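Local coordinates for protein laccase (Uncultured bacterium, PDB 4F7K) that probably oxidises phenolic and related substrates with a multicopper centre, passing the electrons to dioxygen, which is reduced to water, at residues L186-V191 / A233-D238; P229-D234 / A371-T376. One frame throughout, in Å; residues are numbered along the deposited sequence.

Contact 1: residues L186-V191 / A233-D238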
ATOM      1  N   LEU A 186       3.084  -4.074  13.629  1.00 37.92           N
ATOM      2  CA  LEU A 186       2.000  -3.319  13.064  1.00 36.53           C
ATOM      3  C   LEU A 186       2.341  -2.918  11.619  1.00 35.44           C
ATOM      4  O   LEU A 186       3.246  -2.110  11.395  1.00 36.51           O
ATOM      5  CB  LEU A 186       1.717  -2.069  13.933  1.00 36.67           C
ATOM      6  CG  LEU A 186       1.343  -2.319  15.406  1.00 35.76           C
ATOM      7  CD1 LEU A 186       1.347  -1.030  16.178  1.00 35.74           C
ATOM      8  CD2 LEU A 186      -0.018  -2.988  15.544  1.00 32.58           C
ATOM      9  N   ARG A 187       1.615  -3.516  10.672  1.00 33.31           N
ATOM     10  CA  ARG A 187       1.766  -3.311   9.220  1.00 32.06           C
ATOM     11  C   ARG A 187       0.767  -2.290   8.688  1.00 31.27           C
ATOM     12  O   ARG A 187      -0.405  -2.622   8.418  1.00 30.05           O
ATOM     13  CB  ARG A 187       1.608  -4.649   8.490  1.00 31.83           C
ATOM     14  CG  ARG A 187       2.671  -5.715   8.922  1.00 33.49           C
ATOM     15  CD  ARG A 187       2.402  -6.983   8.178  1.00 33.65           C
ATOM     16  NE  ARG A 187       3.141  -8.144   8.670  1.00 36.65           N
ATOM     17  CZ  ARG A 187       4.169  -8.716   8.029  1.00 37.37           C
ATOM     18  NH1 ARG A 187       4.625  -8.202   6.889  1.00 32.43           N
ATOM     19  NH2 ARG A 187       4.753  -9.803   8.547  1.00 36.00           N
ATOM     20  N   LEU A 188       1.231  -1.043   8.570  1.00 30.87           N
ATOM     21  CA  LEU A 188       0.346   0.055   8.269  1.00 30.99           C
ATOM     22  C   LEU A 188       0.304   0.203   6.781  1.00 30.68           C
ATOM     23  O   LEU A 188       1.338   0.228   6.116  1.00 30.88           O
ATOM     24  CB  LEU A 188       0.835   1.384   8.880  1.00 31.80           C
ATOM     25  CG  LEU A 188       0.561   1.710  10.355  1.00 32.66           C
ATOM     26  CD1 LEU A 188       0.954   0.621  11.338  1.00 32.04           C
ATOM     27  CD2 LEU A 188       1.278   3.031  10.709  1.00 34.40           C
ATOM     28  N   ILE A 189      -0.906   0.320   6.266  1.00 29.11           N
ATOM     29  CA  ILE A 189      -1.076   0.510   4.861  1.00 29.29           C
ATOM     30  C   ILE A 189      -2.085   1.615   4.642  1.00 28.17           C
ATOM     31  O   ILE A 189      -3.214   1.509   5.152  1.00 28.20           O
ATOM     32  CB  ILE A 189      -1.609  -0.757   4.158  1.00 27.61           C
ATOM     33  CG1 ILE A 189      -0.762  -1.984   4.524  1.00 29.56           C
ATOM     34  CG2 ILE A 189      -1.639  -0.505   2.658  1.00 28.09           C
ATOM     35  CD1 ILE A 189      -1.314  -3.343   4.006  1.00 27.21           C
ATOM     36  N   ASN A 190      -1.691   2.643   3.887  1.00 26.82           N
ATOM     37  CA  ASN A 190      -2.640   3.682   3.475  1.00 27.23           C
ATOM     38  C   ASN A 190      -3.325   3.204   2.200  1.00 27.39           C
ATOM     39  O   ASN A 190      -2.681   3.193   1.128  1.00 27.59           O
ATOM     40  CB  ASN A 190      -1.967   5.061   3.254  1.00 26.64           C
ATOM     41  CG  ASN A 190      -2.988   6.152   2.811  1.00 28.22           C
ATOM     42  OD1 ASN A 190      -4.147   5.839   2.525  1.00 29.83           O
ATOM     43  ND2 ASN A 190      -2.559   7.427   2.757  1.00 26.00           N
ATOM     44  N   VAL A 191      -4.578   2.733   2.325  1.00 25.94           N
ATOM     45  CA  VAL A 191      -5.292   2.173   1.176  1.00 27.00           C
ATOM     46  C   VAL A 191      -6.252   3.198   0.559  1.00 27.62           C
ATOM     47  O   VAL A 191      -6.938   2.896  -0.405  1.00 28.21           O
ATOM     48  CB  VAL A 191      -6.049   0.856   1.508  1.00 28.40           C
ATOM     49  CG1 VAL A 191      -5.068  -0.198   2.052  1.00 26.96           C
ATOM     50  CG2 VAL A 191      -7.224   1.104   2.527  1.00 24.72           C
ATOM     51  N   ALA A 233       4.108   1.291   6.065  1.00 33.50           N
ATOM     52  CA  ALA A 233       5.206   1.313   7.003  1.00 35.79           C
ATOM     53  C   ALA A 233       5.015   0.162   7.974  1.00 36.33           C
ATOM     54  O   ALA A 233       3.912  -0.043   8.452  1.00 35.22           O
ATOM     55  CB  ALA A 233       5.313   2.628   7.739  1.00 34.74           C
ATOM     56  N   ASP A 234       6.083  -0.594   8.233  1.00 37.52           N
ATOM     57  CA  ASP A 234       6.064  -1.626   9.279  1.00 39.17           C
ATOM     58  C   ASP A 234       6.591  -1.057  10.607  1.00 40.19           C
ATOM     59  O   ASP A 234       7.614  -0.405  10.649  1.00 42.05           O
ATOM     60  CB  ASP A 234       6.922  -2.849   8.875  1.00 40.21           C
ATOM     61  CG  ASP A 234       6.141  -3.900   8.095  1.00 41.32           C
ATOM     62  OD1 ASP A 234       5.062  -3.589   7.519  1.00 42.31           O
ATOM     63  OD2 ASP A 234       6.595  -5.067   8.065  1.00 42.53           O
ATOM     64  N   ILE A 235       5.893  -1.335  11.694  1.00 40.06           N
ATOM     65  CA  ILE A 235       6.300  -0.879  13.003  1.00 41.32           C
ATOM     66  C   ILE A 235       6.405  -2.068  13.951  1.00 42.89           C
ATOM     67  O   ILE A 235       5.500  -2.896  14.045  1.00 40.51           O
ATOM     68  CB  ILE A 235       5.341   0.186  13.557  1.00 41.20           C
ATOM     69  CG1 ILE A 235       5.648   1.537  12.886  1.00 41.27           C
ATOM     70  CG2 ILE A 235       5.447   0.305  15.083  1.00 42.70           C
ATOM     71  CD1 ILE A 235       4.512   2.440  12.750  1.00 41.63           C
ATOM     72  N   ILE A 236       7.544  -2.172  14.640  1.00 45.14           N
ATOM     73  CA  ILE A 236       7.569  -3.095  15.736  1.00 47.03           C
ATOM     74  C   ILE A 236       7.652  -2.270  17.006  1.00 48.79           C
ATOM     75  O   ILE A 236       8.455  -1.349  17.111  1.00 50.62           O
ATOM     76  CB  ILE A 236       8.706  -4.123  15.588  1.00 49.44           C
ATOM     77  CG1 ILE A 236       8.373  -5.059  14.413  1.00 48.20           C
ATOM     78  CG2 ILE A 236       8.897  -4.887  16.884  1.00 49.60           C
ATOM     79  CD1 ILE A 236       9.616  -5.806  13.856  1.00 51.49           C
ATOM     80  N   ALA A 237       6.808  -2.606  17.968  1.00 48.59           N
ATOM     81  CA  ALA A 237       6.738  -1.854  19.189  1.00 49.89           C
ATOM     82  C   ALA A 237       6.214  -2.735  20.304  1.00 51.33           C
ATOM     83  O   ALA A 237       5.623  -3.794  20.057  1.00 49.81           O
ATOM     84  CB  ALA A 237       5.851  -0.619  19.003  1.00 48.09           C
ATOM     85  N   ASP A 238       6.472  -2.297  21.536  1.00 54.06           N
ATOM     86  CA  ASP A 238       6.005  -2.976  22.727  1.00 55.76           C
ATOM     87  C   ASP A 238       4.794  -2.227  23.247  1.00 54.93           C
ATOM     88  O   ASP A 238       4.754  -0.983  23.210  1.00 54.18           O
ATOM     89  CB  ASP A 238       7.104  -2.979  23.796  1.00 59.56           C
ATOM     90  CG  ASP A 238       8.343  -3.783  23.377  1.00 62.24           C
ATOM     91  OD1 ASP A 238       8.203  -4.950  22.948  1.00 60.56           O
ATOM     92  OD2 ASP A 238       9.467  -3.239  23.492  1.00 65.68           O
TER
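Leu186 and Leu188 are tied to Ile235 and Ala233 by four main-chain hydrogen bonds, two closing each antiparallel ring of the ladder. Leu186 N reaches Ile235 O at 2.7 Å and the return bond runs from Ile235 N to Leu186 O at 2.8 Å; the first is almost straight, with 176° at the hydrogen. One step on, Leu188 N meets Ala233 O at 2.9 Å and Ala233 N meets Leu188 O at 3.0 Å. Between them Arg187 and Asp234 form a non-hydrogen-bonded pair, CA of Arg187 4.6 Å from CA of Asp234. The axes of strand segments 186-190 and 233-238 come within 4.8 Å, their directions 154° apart, giving a twisted antiparallel ladder.

Apolar contact gathers on the face that carries Leu186, Leu188, Ala233 and Ile235. There methyl CD2 of Leu188 lies 3.9 Å from methyl CD1 of Ile235, a diagonal pairing across the two strands.

On the face of Arg187 and Asp234 the touching pair is charged. The Arg187 chain, extended from CG to NE, runs alongside Asp234 and carries its guanidinium beyond the carboxylate; Asp234 OD1 rests against the aliphatic CG of Arg187 at 3.5 Å. Guanidinium and carboxylate planes stand 88° apart. Asp234 OD2 sits well out of the guanidinium plane, so no N-H of Arg187 points at it and its link to Arg187 NH1 is a long salt bridge of charges only. The stronger partners lie elsewhere: Asp132 pairs with Arg187 NE, Arg185 with Asp234 OD2, and Thr98 OG1 bonds to both side chains.

In this second cupredoxin-like domain of a multicopper oxidase, strand 131-140 hydrogen-bonds to the far edge of 183-190, while 204-211 flanks 232-239. Leu201, on strand 197-202 of another sheet, packs against Leu186 and Ile235.

Contact 2: residues P229-D234 / A371-T376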
ATOM      1  N   PRO A 229      -0.996   7.917  -0.261  1.00 29.59           N
ATOM      2  CA  PRO A 229      -1.793   6.811  -0.809  1.00 29.92           C
ATOM      3  C   PRO A 229      -0.919   5.629  -1.229  1.00 29.73           C
ATOM      4  O   PRO A 229       0.074   5.858  -1.887  1.00 30.19           O
ATOM      5  CB  PRO A 229      -2.473   7.436  -2.060  1.00 29.28           C
ATOM      6  CG  PRO A 229      -2.559   8.886  -1.728  1.00 31.48           C
ATOM      7  CD  PRO A 229      -1.410   9.226  -0.799  1.00 30.28           C
ATOM      8  N   ALA A 230      -1.285   4.397  -0.828  1.00 29.37           N
ATOM      9  CA  ALA A 230      -0.641   3.132  -1.272  1.00 29.82           C
ATOM     10  C   ALA A 230       0.681   2.817  -0.571  1.00 30.77           C
ATOM     11  O   ALA A 230       1.240   1.758  -0.764  1.00 32.67           O
ATOM     12  CB  ALA A 230      -0.463   3.082  -2.805  1.00 30.96           C
ATOM     13  N   GLN A 231       1.176   3.751   0.229  1.00 31.50           N
ATOM     14  CA  GLN A 231       2.415   3.587   1.023  1.00 31.65           C
ATOM     15  C   GLN A 231       2.178   2.728   2.263  1.00 31.06           C
ATOM     16  O   GLN A 231       1.066   2.683   2.831  1.00 28.87           O
ATOM     17  CB  GLN A 231       2.979   4.960   1.437  1.00 31.70           C
ATOM     18  CG  GLN A 231       3.613   5.745   0.262  1.00 32.80           C
ATOM     19  CD  GLN A 231       4.382   6.990   0.709  1.00 34.82           C
ATOM     20  OE1 GLN A 231       4.084   7.555   1.751  1.00 33.46           O
ATOM     21  NE2 GLN A 231       5.382   7.410  -0.082  1.00 35.56           N
ATOM     22  N   ARG A 232       3.230   2.027   2.661  1.00 32.20           N
ATOM     23  CA  ARG A 232       3.206   1.152   3.824  1.00 32.30           C
ATOM     24  C   ARG A 232       4.330   1.526   4.772  1.00 34.46           C
ATOM     25  O   ARG A 232       5.411   2.009   4.333  1.00 36.00           O
ATOM     26  CB  ARG A 232       3.414  -0.299   3.383  1.00 33.08           C
ATOM     27  CG  ARG A 232       2.180  -0.983   2.905  1.00 31.43           C
ATOM     28  CD  ARG A 232       2.027  -0.930   1.394  1.00 31.91           C
ATOM     29  NE  ARG A 232       3.080  -1.684   0.742  1.00 35.61           N
ATOM     30  CZ  ARG A 232       3.783  -1.252  -0.296  1.00 35.67           C
ATOM     31  NH1 ARG A 232       3.501  -0.082  -0.847  1.00 33.29           N
ATOM     32  NH2 ARG A 232       4.756  -2.013  -0.803  1.00 36.98           N
ATOM     33  N   ALA A 233       4.108   1.291   6.065  1.00 33.50           N
ATOM     34  CA  ALA A 233       5.206   1.313   7.003  1.00 35.79           C
ATOM     35  C   ALA A 233       5.015   0.162   7.974  1.00 36.33           C
ATOM     36  O   ALA A 233       3.912  -0.043   8.452  1.00 35.22           O
ATOM     37  CB  ALA A 233       5.313   2.628   7.739  1.00 34.74           C
ATOM     38  N   ASP A 234       6.083  -0.594   8.233  1.00 37.52           N
ATOM     39  CA  ASP A 234       6.064  -1.626   9.279  1.00 39.17           C
ATOM     40  C   ASP A 234       6.591  -1.057  10.607  1.00 40.19           C
ATOM     41  O   ASP A 234       7.614  -0.405  10.649  1.00 42.05           O
ATOM     42  CB  ASP A 234       6.922  -2.849   8.875  1.00 40.21           C
ATOM     43  CG  ASP A 234       6.141  -3.900   8.095  1.00 41.32           C
ATOM     44  OD1 ASP A 234       5.062  -3.589   7.519  1.00 42.31           O
ATOM     45  OD2 ASP A 234       6.595  -5.067   8.065  1.00 42.53           O
ATOM     46  N   ALA A 371      14.700   7.379   1.291  1.00 54.39           N
ATOM     47  CA  ALA A 371      13.784   6.234   1.346  1.00 51.97           C
ATOM     48  C   ALA A 371      13.716   5.503   0.021  1.00 50.31           C
ATOM     49  O   ALA A 371      13.690   6.111  -1.050  1.00 49.55           O
ATOM     50  CB  ALA A 371      12.360   6.682   1.774  1.00 49.59           C
ATOM     51  N   LEU A 372      13.744   4.186   0.123  1.00 49.96           N
ATOM     52  CA  LEU A 372      13.525   3.306  -0.988  1.00 48.87           C
ATOM     53  C   LEU A 372      12.065   2.914  -0.868  1.00 46.08           C
ATOM     54  O   LEU A 372      11.626   2.395   0.165  1.00 45.20           O
ATOM     55  CB  LEU A 372      14.448   2.089  -0.897  1.00 50.91           C
ATOM     56  CG  LEU A 372      14.208   0.990  -1.927  1.00 51.02           C
ATOM     57  CD1 LEU A 372      14.639   1.417  -3.301  1.00 52.63           C
ATOM     58  CD2 LEU A 372      14.976  -0.264  -1.545  1.00 56.08           C
ATOM     59  N   ARG A 373      11.318   3.200  -1.926  1.00 44.62           N
ATOM     60  CA  ARG A 373       9.862   3.185  -1.923  1.00 42.57           C
ATOM     61  C   ARG A 373       9.388   2.501  -3.195  1.00 41.71           C
ATOM     62  O   ARG A 373      10.174   2.305  -4.107  1.00 43.37           O
ATOM     63  CB  ARG A 373       9.349   4.641  -1.966  1.00 41.84           C
ATOM     64  CG  ARG A 373       9.422   5.446  -0.656  1.00 43.40           C
ATOM     65  CD  ARG A 373       8.105   5.195   0.134  1.00 45.42           C
ATOM     66  NE  ARG A 373       8.039   6.019   1.319  1.00 46.68           N
ATOM     67  CZ  ARG A 373       7.249   5.817   2.361  1.00 45.38           C
ATOM     68  NH1 ARG A 373       6.394   4.781   2.420  1.00 39.46           N
ATOM     69  NH2 ARG A 373       7.337   6.688   3.365  1.00 47.50           N
ATOM     70  N   ASP A 374       8.101   2.164  -3.279  1.00 39.28           N
ATOM     71  CA  ASP A 374       7.540   1.828  -4.572  1.00 39.00           C
ATOM     72  C   ASP A 374       6.452   2.856  -4.960  1.00 37.54           C
ATOM     73  O   ASP A 374       5.959   2.843  -6.096  1.00 37.69           O
ATOM     74  CB  ASP A 374       7.068   0.348  -4.650  1.00 38.49           C
ATOM     75  CG  ASP A 374       6.005  -0.007  -3.612  1.00 39.94           C
ATOM     76  OD1 ASP A 374       5.047   0.801  -3.425  1.00 35.98           O
ATOM     77  OD2 ASP A 374       6.119  -1.112  -2.984  1.00 41.73           O
ATOM     78  N   THR A 375       6.142   3.765  -4.031  1.00 35.42           N
ATOM     79  CA  THR A 375       5.110   4.767  -4.215  1.00 34.74           C
ATOM     80  C   THR A 375       5.590   6.022  -3.532  1.00 34.80           C
ATOM     81  O   THR A 375       5.998   5.973  -2.367  1.00 34.65           O
ATOM     82  CB  THR A 375       3.792   4.342  -3.487  1.00 33.19           C
ATOM     83  OG1 THR A 375       3.413   3.024  -3.888  1.00 36.24           O
ATOM     84  CG2 THR A 375       2.639   5.302  -3.751  1.00 31.48           C
ATOM     85  N   THR A 376       5.495   7.148  -4.218  1.00 33.72           N
ATOM     86  CA  THR A 376       5.928   8.384  -3.637  1.00 35.14           C
ATOM     87  C   THR A 376       4.886   9.488  -3.783  1.00 35.62           C
ATOM     88  O   THR A 376       3.824   9.264  -4.355  1.00 35.61           O
ATOM     89  CB  THR A 376       7.306   8.806  -4.165  1.00 37.47           C
ATOM     90  OG1 THR A 376       7.753   9.930  -3.419  1.00 36.36           O
ATOM     91  CG2 THR A 376       7.289   9.111  -5.660  1.00 36.66           C
TER
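Gln231 and Arg373 stack flat across the join between two cupredoxin-like domains of the multicopper oxidase fold, their amide and guanidinium planes only 6° apart. Along Gln231, CB lies 3.6 Å from Arg373 NH1, and CG packs 3.6 Å from Thr375 O, with Thr375 CB farther off. Because the chain is extended beyond CG, CD comes over the guanidinium, 3.5 Å from Arg373 CZ. At the tip OE1 turns back to the backbone N of Ala228, while NE2, above one guanidinium face, donates to Thr375 O at 2.8 Å. That bond lies in the amide plane, fixing its rotation. Asp212 salt-bridges Arg373 NH1.

Beside the stack, Arg232 grips Asp374 end-on, the two planes nearly coplanar. NH2 of Arg232 meets Asp374 OD2 at 2.7 Å and NH1 meets OD1 at 3.1 Å, both through syn lone pairs. Arg232 NH1 also donates in plane to Ala230 O. Thr375 OG1 is hydrogen-bonded to His62 NE2; His62 ends a His-Trp-His sequence like those supplying copper ligands in multicopper oxidases, so the network probably borders the copper cluster. Asp374 OD1 takes a second bond, from Thr375 OG1, which approaches nearly in line with the CG-OD1 bond at 2.8 Å.

In the fold
Both contacts are buried and both draw on strand 232-239, sharing Ala233 and Asp234. Contact 1 lies within one sheet and one domain, and main-chain bonds between neighbouring strands define it. Contact 2, its centre about 11 Å from that of contact 1, uses the loop leading into the same strand to reach segment 371-376 of another domain; there side chains supply every donor, and one main-chain carbonyl accepts. Its salt bridge is a close, planar pair, whereas that of contact 1 is long and out of plane. The two meet where Asn190 O and N probably hydrogen-bond to Ala230 N and Gln231 O, which carries the pairing with 183-190 into the loop.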